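2-amino-4-hydroxy-6-hydroxymethyldihydropteridine pyrophosphokinase (Haemophilus influenzae, PDB 1CBK) probably catalyses the transfer of pyrophosphate from ATP to 6-hydroxymethyl-7,8-dihydropterin, a step in folate biosynthesis that releases AMP. Local coordinates at residues Thr63-Pro67 and Leu68-Asp72; Glu104-Asn108 and Glu109-Ile113; Asn139-Ile143 and Thr144-Lys148. One frame throughout, in Å; residues are numbered along the deposited sequence.

Interaction 1. Residues Thr63-Pro67 and Leu68-Asp72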
ATOM      1  N   THR A  63      26.196   2.349  -1.565  1.00 10.52           N
ATOM      2  CA  THR A  63      26.603   2.669  -0.219  1.00  9.47           C
ATOM      3  C   THR A  63      27.212   1.498   0.535  1.00 13.85           C
ATOM      4  O   THR A  63      26.986   0.317   0.202  1.00 13.24           O
ATOM      5  CB  THR A  63      25.381   3.227   0.584  1.00  7.37           C
ATOM      6  OG1 THR A  63      25.807   3.728   1.855  1.00 11.66           O
ATOM      7  CG2 THR A  63      24.343   2.151   0.825  1.00  5.19           C
ATOM      8  N   GLU A  64      27.980   1.839   1.563  1.00 13.81           N
ATOM      9  CA  GLU A  64      28.596   0.851   2.431  1.00 13.59           C
ATOM     10  C   GLU A  64      27.943   0.965   3.800  1.00 13.60           C
ATOM     11  O   GLU A  64      28.312   0.240   4.727  1.00 15.34           O
ATOM     12  CB  GLU A  64      30.110   1.031   2.496  1.00 15.61           C
ATOM     13  CG  GLU A  64      30.755   0.817   1.113  1.00 25.81           C
ATOM     14  CD  GLU A  64      32.275   0.685   1.151  1.00 30.92           C
ATOM     15  OE1 GLU A  64      32.877   0.864   2.235  1.00 38.04           O
ATOM     16  OE2 GLU A  64      32.869   0.391   0.094  1.00 33.43           O
ATOM     17  N   LEU A  65      26.956   1.861   3.918  1.00 10.06           N
ATOM     18  CA  LEU A  65      26.219   2.017   5.172  1.00 11.95           C
ATOM     19  C   LEU A  65      25.297   0.801   5.322  1.00 13.03           C
ATOM     20  O   LEU A  65      24.766   0.296   4.323  1.00 11.46           O
ATOM     21  CB  LEU A  65      25.355   3.310   5.169  1.00 12.07           C
ATOM     22  CG  LEU A  65      26.014   4.704   5.082  1.00 17.67           C
ATOM     23  CD1 LEU A  65      24.960   5.820   5.012  1.00 13.42           C
ATOM     24  CD2 LEU A  65      26.933   4.935   6.265  1.00 15.62           C
ATOM     25  N   SER A  66      25.156   0.303   6.550  1.00 14.59           N
ATOM     26  CA  SER A  66      24.271  -0.831   6.833  1.00 14.78           C
ATOM     27  C   SER A  66      22.832  -0.304   6.676  1.00 15.07           C
ATOM     28  O   SER A  66      22.606   0.915   6.634  1.00 15.51           O
ATOM     29  CB  SER A  66      24.507  -1.333   8.259  1.00 13.92           C
ATOM     30  OG  SER A  66      23.954  -0.437   9.199  1.00 16.85           O
ATOM     31  N   PRO A  67      21.838  -1.203   6.593  1.00 15.17           N
ATOM     32  CA  PRO A  67      20.458  -0.722   6.437  1.00 14.18           C
ATOM     33  C   PRO A  67      20.001   0.256   7.526  1.00 12.83           C
ATOM     34  O   PRO A  67      19.403   1.277   7.221  1.00 12.13           O
ATOM     35  CB  PRO A  67      19.633  -2.019   6.472  1.00 13.34           C
ATOM     36  CG  PRO A  67      20.563  -3.037   5.919  1.00 12.91           C
ATOM     37  CD  PRO A  67      21.907  -2.677   6.512  1.00 16.49           C
ATOM     38  N   LEU A  68      20.270  -0.064   8.789  1.00 10.62           N
ATOM     39  CA  LEU A  68      19.857   0.810   9.882  1.00 11.75           C
ATOM     40  C   LEU A  68      20.630   2.133   9.944  1.00 13.15           C
ATOM     41  O   LEU A  68      20.076   3.142  10.380  1.00 12.35           O
ATOM     42  CB  LEU A  68      19.892   0.079  11.225  1.00 12.31           C
ATOM     43  CG  LEU A  68      18.803  -0.985  11.424  1.00 20.29           C
ATOM     44  CD1 LEU A  68      19.017  -1.700  12.759  1.00 18.51           C
ATOM     45  CD2 LEU A  68      17.407  -0.374  11.376  1.00  9.84           C
ATOM     46  N   LYS A  69      21.886   2.140   9.494  1.00 11.86           N
ATOM     47  CA  LYS A  69      22.661   3.372   9.499  1.00 13.25           C
ATOM     48  C   LYS A  69      22.190   4.273   8.356  1.00 13.11           C
ATOM     49  O   LYS A  69      22.156   5.494   8.499  1.00 12.26           O
ATOM     50  CB  LYS A  69      24.159   3.088   9.419  1.00 16.87           C
ATOM     51  CG  LYS A  69      24.677   2.480  10.708  1.00 28.59           C
ATOM     52  CD  LYS A  69      26.185   2.558  10.784  1.00 47.00           C
ATOM     53  CE  LYS A  69      26.756   1.879  12.027  1.00 51.90           C
ATOM     54  NZ  LYS A  69      28.238   2.100  12.107  1.00 57.02           N
ATOM     55  N   LEU A  70      21.832   3.664   7.224  1.00 11.69           N
ATOM     56  CA  LEU A  70      21.297   4.416   6.102  1.00 11.73           C
ATOM     57  C   LEU A  70      19.964   5.046   6.563  1.00 12.48           C
ATOM     58  O   LEU A  70      19.699   6.214   6.257  1.00 14.09           O
ATOM     59  CB  LEU A  70      21.074   3.508   4.890  1.00 11.67           C
ATOM     60  CG  LEU A  70      20.427   4.163   3.656  1.00  8.98           C
ATOM     61  CD1 LEU A  70      21.302   5.344   3.165  1.00  4.45           C
ATOM     62  CD2 LEU A  70      20.244   3.098   2.548  1.00  5.06           C
ATOM     63  N   LEU A  71      19.129   4.283   7.280  1.00 11.00           N
ATOM     64  CA  LEU A  71      17.856   4.800   7.794  1.00 12.46           C
ATOM     65  C   LEU A  71      18.127   5.985   8.744  1.00 13.26           C
ATOM     66  O   LEU A  71      17.453   7.020   8.654  1.00 13.24           O
ATOM     67  CB  LEU A  71      17.035   3.719   8.551  1.00 12.01           C
ATOM     68  CG  LEU A  71      15.685   4.224   9.138  1.00 12.58           C
ATOM     69  CD1 LEU A  71      14.786   4.736   8.019  1.00  7.32           C
ATOM     70  CD2 LEU A  71      14.951   3.141   9.933  1.00 12.83           C
ATOM     71  N   ASP A  72      19.069   5.808   9.676  1.00 12.59           N
ATOM     72  CA  ASP A  72      19.430   6.874  10.617  1.00 12.50           C
ATOM     73  C   ASP A  72      19.779   8.157   9.874  1.00 12.24           C
ATOM     74  O   ASP A  72      19.352   9.242  10.266  1.00 12.90           O
ATOM     75  CB  ASP A  72      20.650   6.486  11.443  1.00 14.78           C
ATOM     76  CG  ASP A  72      20.325   5.543  12.566  1.00 17.43           C
ATOM     77  OD1 ASP A  72      19.141   5.384  12.902  1.00 17.96           O
ATOM     78  OD2 ASP A  72      21.281   4.962  13.122  1.00 19.80           O
TER
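Ser66 meets Lys69 through both of its oxygens and Leu70 through its carbonyl, and these polar contacts start the helix. The backbone carbonyl Ser66 O takes the first helical bond from Leu70 N, at 2.9 Å and close to straight, with 162° at the hydrogen. It also receives a long, weak bond from Lys69 N. The hydroxyl Ser66 OG accepts from the same amide, Lys69 N, at 3.3 Å; this capping bond too is weak. A chi1 of 74° sets OG between the backbone N and the carbonyl carbon, within reach of Lys69 N in the first turn, where the amides still lack carbonyls of their own helix. The methylene Lys69 CG lies 3.4 Å from Ser66 OG, and from there the lysine runs on extended, its charged end leaving the cap. One residue after the Leu70 bond, Leu71 N donates to Pro67 O at 3.0 Å. Proline suits the first helical position because its ring fixes phi near the helical value and no helical bond is asked of its nitrogen.

The apolar contact is made by Leu65, whose CD1 reaches Leu70 CD1 at 4.1 Å, the two side chains crossing at about a right angle. Leu70 is buried and packs on Ile98 of strand 95-101, so Leu65 flanks a residue that ties the helix to the sheet.

Just before the cap, Leu65 N donates to Thr63 OG1 at 3.0 Å, which turns the chain leaving strand 54-63. The whole is an ST turn followed by a serine N-cap, linking strand 54-63 to helix 67-80 of the HPPK fold.

Interaction 2. Residues Glu104-Asn108 and Glu109-Ile113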
ATOM      1  N   GLU A 104      18.435  -7.606  -0.590  1.00 13.80           N
ATOM      2  CA  GLU A 104      18.054  -8.046   0.733  1.00 12.22           C
ATOM      3  C   GLU A 104      16.611  -7.825   1.098  1.00 13.89           C
ATOM      4  O   GLU A 104      15.941  -6.924   0.591  1.00 14.47           O
ATOM      5  CB  GLU A 104      18.967  -7.422   1.775  1.00 14.71           C
ATOM      6  CG  GLU A 104      20.427  -7.767   1.504  1.00 19.95           C
ATOM      7  CD  GLU A 104      21.395  -7.160   2.491  1.00 28.79           C
ATOM      8  OE1 GLU A 104      21.025  -6.947   3.673  1.00 23.24           O
ATOM      9  OE2 GLU A 104      22.550  -6.905   2.065  1.00 34.05           O
ATOM     10  N   ILE A 105      16.140  -8.690   1.981  1.00 13.82           N
ATOM     11  CA  ILE A 105      14.792  -8.633   2.499  1.00 14.81           C
ATOM     12  C   ILE A 105      14.993  -8.387   3.985  1.00 14.42           C
ATOM     13  O   ILE A 105      15.549  -9.225   4.681  1.00 15.07           O
ATOM     14  CB  ILE A 105      14.016  -9.946   2.220  1.00 14.48           C
ATOM     15  CG1 ILE A 105      13.854 -10.108   0.711  1.00 14.28           C
ATOM     16  CG2 ILE A 105      12.642  -9.918   2.878  1.00  9.80           C
ATOM     17  CD1 ILE A 105      12.984 -11.260   0.319  1.00 23.72           C
ATOM     18  N   ILE A 106      14.581  -7.206   4.448  1.00 15.01           N
ATOM     19  CA  ILE A 106      14.735  -6.811   5.838  1.00 14.99           C
ATOM     20  C   ILE A 106      13.377  -6.402   6.355  1.00 16.59           C
ATOM     21  O   ILE A 106      12.764  -5.470   5.866  1.00 16.35           O
ATOM     22  CB  ILE A 106      15.725  -5.624   5.956  1.00 16.34           C
ATOM     23  CG1 ILE A 106      17.039  -5.991   5.274  1.00 18.22           C
ATOM     24  CG2 ILE A 106      15.995  -5.277   7.411  1.00 16.24           C
ATOM     25  CD1 ILE A 106      17.988  -4.881   5.187  1.00 15.84           C
ATOM     26  N   GLN A 107      12.881  -7.138   7.326  1.00 20.16           N
ATOM     27  CA  GLN A 107      11.576  -6.834   7.881  1.00 24.02           C
ATOM     28  C   GLN A 107      11.767  -6.955   9.392  1.00 25.83           C
ATOM     29  O   GLN A 107      11.817  -8.065   9.923  1.00 27.54           O
ATOM     30  CB  GLN A 107      10.516  -7.819   7.342  1.00 20.71           C
ATOM     31  CG  GLN A 107      10.521  -8.041   5.805  1.00 16.88           C
ATOM     32  CD  GLN A 107       9.901  -6.907   4.979  1.00 25.26           C
ATOM     33  OE1 GLN A 107       9.148  -6.077   5.500  1.00 29.17           O
ATOM     34  NE2 GLN A 107      10.173  -6.906   3.667  1.00 18.63           N
ATOM     35  N   ASN A 108      11.996  -5.813  10.048  1.00 26.30           N
ATOM     36  CA  ASN A 108      12.219  -5.747  11.499  1.00 25.17           C
ATOM     37  C   ASN A 108      11.474  -4.584  12.147  1.00 24.36           C
ATOM     38  O   ASN A 108      10.596  -4.001  11.525  1.00 23.41           O
ATOM     39  CB  ASN A 108      13.727  -5.724  11.862  1.00 26.04           C
ATOM     40  CG  ASN A 108      14.510  -4.572  11.219  1.00 23.02           C
ATOM     41  OD1 ASN A 108      15.577  -4.797  10.645  1.00 26.34           O
ATOM     42  ND2 ASN A 108      14.024  -3.343  11.363  1.00 18.93           N
ATOM     43  N   GLU A 109      11.853  -4.217  13.368  1.00 25.40           N
ATOM     44  CA  GLU A 109      11.187  -3.128  14.101  1.00 27.27           C
ATOM     45  C   GLU A 109      11.202  -1.757  13.439  1.00 25.51           C
ATOM     46  O   GLU A 109      10.244  -0.996  13.575  1.00 25.47           O
ATOM     47  CB  GLU A 109      11.792  -3.000  15.503  1.00 36.39           C
ATOM     48  CG  GLU A 109      11.013  -3.707  16.598  1.00 50.90           C
ATOM     49  CD  GLU A 109      10.041  -2.780  17.298  1.00 60.96           C
ATOM     50  OE1 GLU A 109      10.509  -1.939  18.112  1.00 64.41           O
ATOM     51  OE2 GLU A 109       8.821  -2.882  17.032  1.00 61.85           O
ATOM     52  N   ARG A 110      12.307  -1.447  12.756  1.00 22.48           N
ATOM     53  CA  ARG A 110      12.487  -0.164  12.085  1.00 20.20           C
ATOM     54  C   ARG A 110      12.430  -0.200  10.558  1.00 19.09           C
ATOM     55  O   ARG A 110      12.192   0.833   9.929  1.00 17.21           O
ATOM     56  CB  ARG A 110      13.825   0.450  12.511  1.00 21.01           C
ATOM     57  CG  ARG A 110      14.001   0.647  14.022  1.00 21.29           C
ATOM     58  CD  ARG A 110      15.329   1.340  14.353  1.00 24.26           C
ATOM     59  NE  ARG A 110      15.369   2.687  13.778  1.00 25.38           N
ATOM     60  CZ  ARG A 110      16.478   3.318  13.400  1.00 26.04           C
ATOM     61  NH1 ARG A 110      17.668   2.732  13.521  1.00 20.81           N
ATOM     62  NH2 ARG A 110      16.392   4.542  12.889  1.00 19.17           N
ATOM     63  N   LEU A 111      12.635  -1.370   9.953  1.00 17.43           N
ATOM     64  CA  LEU A 111      12.632  -1.467   8.490  1.00 16.54           C
ATOM     65  C   LEU A 111      11.655  -2.467   7.889  1.00 15.32           C
ATOM     66  O   LEU A 111      11.414  -3.514   8.453  1.00 15.24           O
ATOM     67  CB  LEU A 111      14.035  -1.811   7.988  1.00 16.27           C
ATOM     68  CG  LEU A 111      15.112  -0.738   8.146  1.00 15.75           C
ATOM     69  CD1 LEU A 111      16.448  -1.353   7.882  1.00 13.63           C
ATOM     70  CD2 LEU A 111      14.833   0.417   7.191  1.00 13.74           C
ATOM     71  N   THR A 112      11.190  -2.144   6.686  1.00 16.31           N
ATOM     72  CA  THR A 112      10.262  -2.958   5.908  1.00 17.51           C
ATOM     73  C   THR A 112      10.813  -2.828   4.489  1.00 16.07           C
ATOM     74  O   THR A 112      10.421  -1.924   3.744  1.00 17.44           O
ATOM     75  CB  THR A 112       8.826  -2.342   5.915  1.00 24.74           C
ATOM     76  OG1 THR A 112       8.392  -2.113   7.265  1.00 25.79           O
ATOM     77  CG2 THR A 112       7.825  -3.256   5.208  1.00 24.31           C
ATOM     78  N   ILE A 113      11.755  -3.699   4.138  1.00 14.58           N
ATOM     79  CA  ILE A 113      12.388  -3.691   2.821  1.00 11.72           C
ATOM     80  C   ILE A 113      12.310  -5.088   2.190  1.00 12.73           C
ATOM     81  O   ILE A 113      12.779  -6.064   2.763  1.00 12.94           O
ATOM     82  CB  ILE A 113      13.889  -3.277   2.904  1.00 12.66           C
ATOM     83  CG1 ILE A 113      14.050  -1.922   3.614  1.00  9.28           C
ATOM     84  CG2 ILE A 113      14.490  -3.227   1.501  1.00  2.35           C
ATOM     85  CD1 ILE A 113      15.493  -1.500   3.818  1.00 10.97           C
TER
HETATM   86  O   HOH W   1       8.748  -1.958   9.996  1.00 45.21           O
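Ile105 CA brings its hydrogen to Ile113 O, 3.3 Å away, at the open end of a beta hairpin of strands 106-107 and 112-113. Ile106 forms the hydrogen-bonded pair with Ile113: its N donates to Ile113 O and its O accepts from Ile113 N, both at 2.7 Å. Branched isoleucines suit extended backbone, and the two CB atoms lie 4.3 Å apart. With CG2 anti to its backbone N, Ile106 sets that methyl 4.0 Å from Leu111 CD1, the side chains running side by side on the face that meets Pro67.

Gln107 faces Thr112 in the non-hydrogen-bonded pair, on the opposite face. Its chain bends at chi2 (-76°) over the neighbouring strand, bringing OE1 3.1 Å from the methyl Thr112 CG2. NE2 donates to Pro114 O, while OE1 receives weak bonds from Arg88 and Trp89 of the second subunit; this Trp89, a pterin-pocket residue in the enzyme, also packs on Thr112. Asn108 closes the turn through its backbone, Asn108 N donating to Leu111 O at 2.9 Å. Its carbonyl accepts from the same Arg88 and from a water: Asn108 O lies 3.2 Å from the water oxygen, which is 2.8 Å from Thr112 OG1.

Interaction 3. Residues Asn139-Ile143 and Thr144-Lys148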
ATOM      1  N   ASN A 139      11.570 -10.274  -4.519  1.00 14.98           N
ATOM      2  CA  ASN A 139      10.537 -11.304  -4.533  1.00 14.18           C
ATOM      3  C   ASN A 139      10.438 -11.972  -5.917  1.00 15.24           C
ATOM      4  O   ASN A 139       9.437 -12.622  -6.210  1.00 15.87           O
ATOM      5  CB  ASN A 139       9.169 -10.726  -4.141  1.00 12.32           C
ATOM      6  CG  ASN A 139       8.586  -9.802  -5.209  1.00 12.01           C
ATOM      7  OD1 ASN A 139       9.275  -9.410  -6.154  1.00  9.73           O
ATOM      8  ND2 ASN A 139       7.314  -9.445  -5.055  1.00 10.24           N
ATOM      9  N   SER A 140      11.450 -11.743  -6.758  1.00 13.83           N
ATOM     10  CA  SER A 140      11.554 -12.281  -8.117  1.00 13.72           C
ATOM     11  C   SER A 140      10.698 -11.589  -9.213  1.00 13.82           C
ATOM     12  O   SER A 140      10.776 -11.966 -10.389  1.00 14.04           O
ATOM     13  CB  SER A 140      11.341 -13.804  -8.124  1.00 18.32           C
ATOM     14  OG  SER A 140       9.956 -14.130  -8.117  1.00 18.12           O
ATOM     15  N   GLN A 141       9.863 -10.612  -8.853  1.00 12.85           N
ATOM     16  CA  GLN A 141       9.083  -9.895  -9.879  1.00 10.96           C
ATOM     17  C   GLN A 141      10.014  -8.976 -10.701  1.00 12.82           C
ATOM     18  O   GLN A 141      11.054  -8.505 -10.212  1.00 12.74           O
ATOM     19  CB  GLN A 141       7.924  -9.105  -9.256  1.00 12.19           C
ATOM     20  CG  GLN A 141       6.746  -9.997  -8.814  1.00 15.52           C
ATOM     21  CD  GLN A 141       5.589  -9.209  -8.211  1.00 21.26           C
ATOM     22  OE1 GLN A 141       5.780  -8.376  -7.317  1.00 25.93           O
ATOM     23  NE2 GLN A 141       4.380  -9.494  -8.671  1.00 24.02           N
ATOM     24  N   ILE A 142       9.648  -8.751 -11.955  1.00 10.52           N
ATOM     25  CA  ILE A 142      10.434  -7.945 -12.860  1.00 12.11           C
ATOM     26  C   ILE A 142       9.792  -6.575 -13.025  1.00 12.74           C
ATOM     27  O   ILE A 142       8.567  -6.476 -13.174  1.00 12.82           O
ATOM     28  CB  ILE A 142      10.538  -8.663 -14.218  1.00 11.85           C
ATOM     29  CG1 ILE A 142      10.975 -10.108 -13.971  1.00 15.44           C
ATOM     30  CG2 ILE A 142      11.561  -7.990 -15.097  1.00 22.96           C
ATOM     31  CD1 ILE A 142      10.869 -10.970 -15.173  1.00 23.02           C
ATOM     32  N   ILE A 143      10.619  -5.535 -13.061  1.00 10.53           N
ATOM     33  CA  ILE A 143      10.122  -4.164 -13.194  1.00 11.19           C
ATOM     34  C   ILE A 143       9.251  -3.940 -14.441  1.00 12.98           C
ATOM     35  O   ILE A 143       8.253  -3.207 -14.379  1.00 14.10           O
ATOM     36  CB  ILE A 143      11.302  -3.142 -13.175  1.00 10.81           C
ATOM     37  CG1 ILE A 143      10.801  -1.709 -12.909  1.00 13.56           C
ATOM     38  CG2 ILE A 143      12.053  -3.193 -14.506  1.00  5.69           C
ATOM     39  CD1 ILE A 143      10.486  -1.373 -11.466  1.00 13.26           C
ATOM     40  N   THR A 144       9.594  -4.585 -15.557  1.00 12.63           N
ATOM     41  CA  THR A 144       8.840  -4.427 -16.803  1.00 15.78           C
ATOM     42  C   THR A 144       7.386  -4.894 -16.675  1.00 17.25           C
ATOM     43  O   THR A 144       6.505  -4.415 -17.401  1.00 18.93           O
ATOM     44  CB  THR A 144       9.498  -5.177 -17.977  1.00 14.20           C
ATOM     45  OG1 THR A 144       9.692  -6.547 -17.608  1.00 19.13           O
ATOM     46  CG2 THR A 144      10.842  -4.551 -18.336  1.00 13.75           C
ATOM     47  N   GLU A 145       7.143  -5.827 -15.758  1.00 17.56           N
ATOM     48  CA  GLU A 145       5.798  -6.344 -15.530  1.00 19.37           C
ATOM     49  C   GLU A 145       5.046  -5.392 -14.629  1.00 19.45           C
ATOM     50  O   GLU A 145       3.920  -4.982 -14.949  1.00 19.31           O
ATOM     51  CB  GLU A 145       5.839  -7.748 -14.925  1.00 19.70           C
ATOM     52  CG  GLU A 145       6.373  -8.804 -15.910  1.00 24.28           C
ATOM     53  CD  GLU A 145       5.680  -8.754 -17.287  1.00 29.16           C
ATOM     54  OE1 GLU A 145       4.486  -9.153 -17.363  1.00 26.74           O
ATOM     55  OE2 GLU A 145       6.348  -8.326 -18.281  1.00 23.11           O
ATOM     56  N   LEU A 146       5.694  -5.017 -13.528  1.00 18.37           N
ATOM     57  CA  LEU A 146       5.132  -4.085 -12.558  1.00 16.93           C
ATOM     58  C   LEU A 146       4.722  -2.738 -13.179  1.00 15.19           C
ATOM     59  O   LEU A 146       3.703  -2.168 -12.802  1.00 17.46           O
ATOM     60  CB  LEU A 146       6.141  -3.833 -11.431  1.00 17.35           C
ATOM     61  CG  LEU A 146       6.534  -5.023 -10.558  1.00 19.60           C
ATOM     62  CD1 LEU A 146       7.590  -4.590  -9.556  1.00 12.30           C
ATOM     63  CD2 LEU A 146       5.296  -5.583  -9.859  1.00 20.96           C
ATOM     64  N   VAL A 147       5.486  -2.229 -14.137  1.00 14.69           N
ATOM     65  CA  VAL A 147       5.158  -0.929 -14.727  1.00 13.85           C
ATOM     66  C   VAL A 147       3.950  -0.933 -15.679  1.00 15.66           C
ATOM     67  O   VAL A 147       3.380   0.121 -15.958  1.00 14.60           O
ATOM     68  CB  VAL A 147       6.408  -0.292 -15.384  1.00 12.49           C
ATOM     69  CG1 VAL A 147       6.671  -0.912 -16.745  1.00 10.01           C
ATOM     70  CG2 VAL A 147       6.269   1.228 -15.466  1.00 12.89           C
ATOM     71  N   LYS A 148       3.549  -2.118 -16.145  1.00 16.67           N
ATOM     72  CA  LYS A 148       2.410  -2.307 -17.060  1.00 17.86           C
ATOM     73  C   LYS A 148       1.157  -1.624 -16.546  1.00 16.14           C
ATOM     74  O   LYS A 148       0.450  -0.973 -17.293  1.00 17.36           O
ATOM     75  CB  LYS A 148       2.090  -3.800 -17.222  1.00 22.39           C
ATOM     76  CG  LYS A 148       3.036  -4.588 -18.106  1.00 29.48           C
ATOM     77  CD  LYS A 148       2.759  -4.304 -19.551  1.00 42.33           C
ATOM     78  CE  LYS A 148       3.316  -5.408 -20.453  1.00 48.53           C
ATOM     79  NZ  LYS A 148       2.825  -5.229 -21.871  1.00 55.45           N
TER
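Gln141 reaches towards Leu146 from the loop ahead of helix 143-146. Its CB starts the chain on the side of the helix, and CG, anti to the carbonyl carbon and beside the backbone N (chi1 -75°), sends the chain on extended to the amide. There the carbon CD lies 4.0 Å from the methyl Leu146 CD2, the two side chains crossing at about a right angle. At the tip, Gln141 OE1 comes to 3.8 Å of the same methyl, with NE2 a little farther from it than CD, and OE1 is held by Asn139 ND2, which donates to it at 2.9 Å from above the carbonyl plane. Glutamine serves here because its methylenes span the distance while its amide oxygen takes up a polar hydrogen next to a leucine.

The carbonyl oxygen of the same asparagine amide, Asn139 OD1, accepts from Gln141 N at 3.0 Å, which makes an Asx turn, so two bonds tie the asparagine amide to both backbone and side chain of Gln141. Asn139 ND2 has a second partner in Gly47 O of the second subunit, whose Gln49 packs on residues 139 to 141.

Beyond this turn Ile142 stands at the N-cap. It has no polar side chain to cap with, but its carbonyl Ile142 O grips two amides: Leu146 N at 3.2 Å, in the carbonyl plane, and Glu145 N at 3.0 Å from above that plane. Leu146 CG also lies over this oxygen, at 3.6 Å. On the outer side the methyl Ile142 CG2 sits 3.4 Å from Thr144 OG1, while the buried Ile143 packs on Leu128 and Phe129 of helix 122-131.

Overall arrangement
Along the chain the three contacts follow in series. Interactions 1 and 2 have centres 12 Å apart and touch: Pro67 packs on Ile106 and Leu111, and Asp72 makes a salt bridge with Arg110, so the start of helix 67-80 is fastened to the hairpin. Both also pack on Ile98 of strand 95-101, at the edge of the central antiparallel sheet. Interaction 3 lies beside helix 122-131, its centre 26 Å from interaction 1 and 20 Å from interaction 2; nearest atoms are about 16 Å and about 5 Å apart, without touching. Interactions 2 and 3 both meet the second subunit of this assembly, although the enzyme is described as a monomer, so the pairing may belong to the crystal.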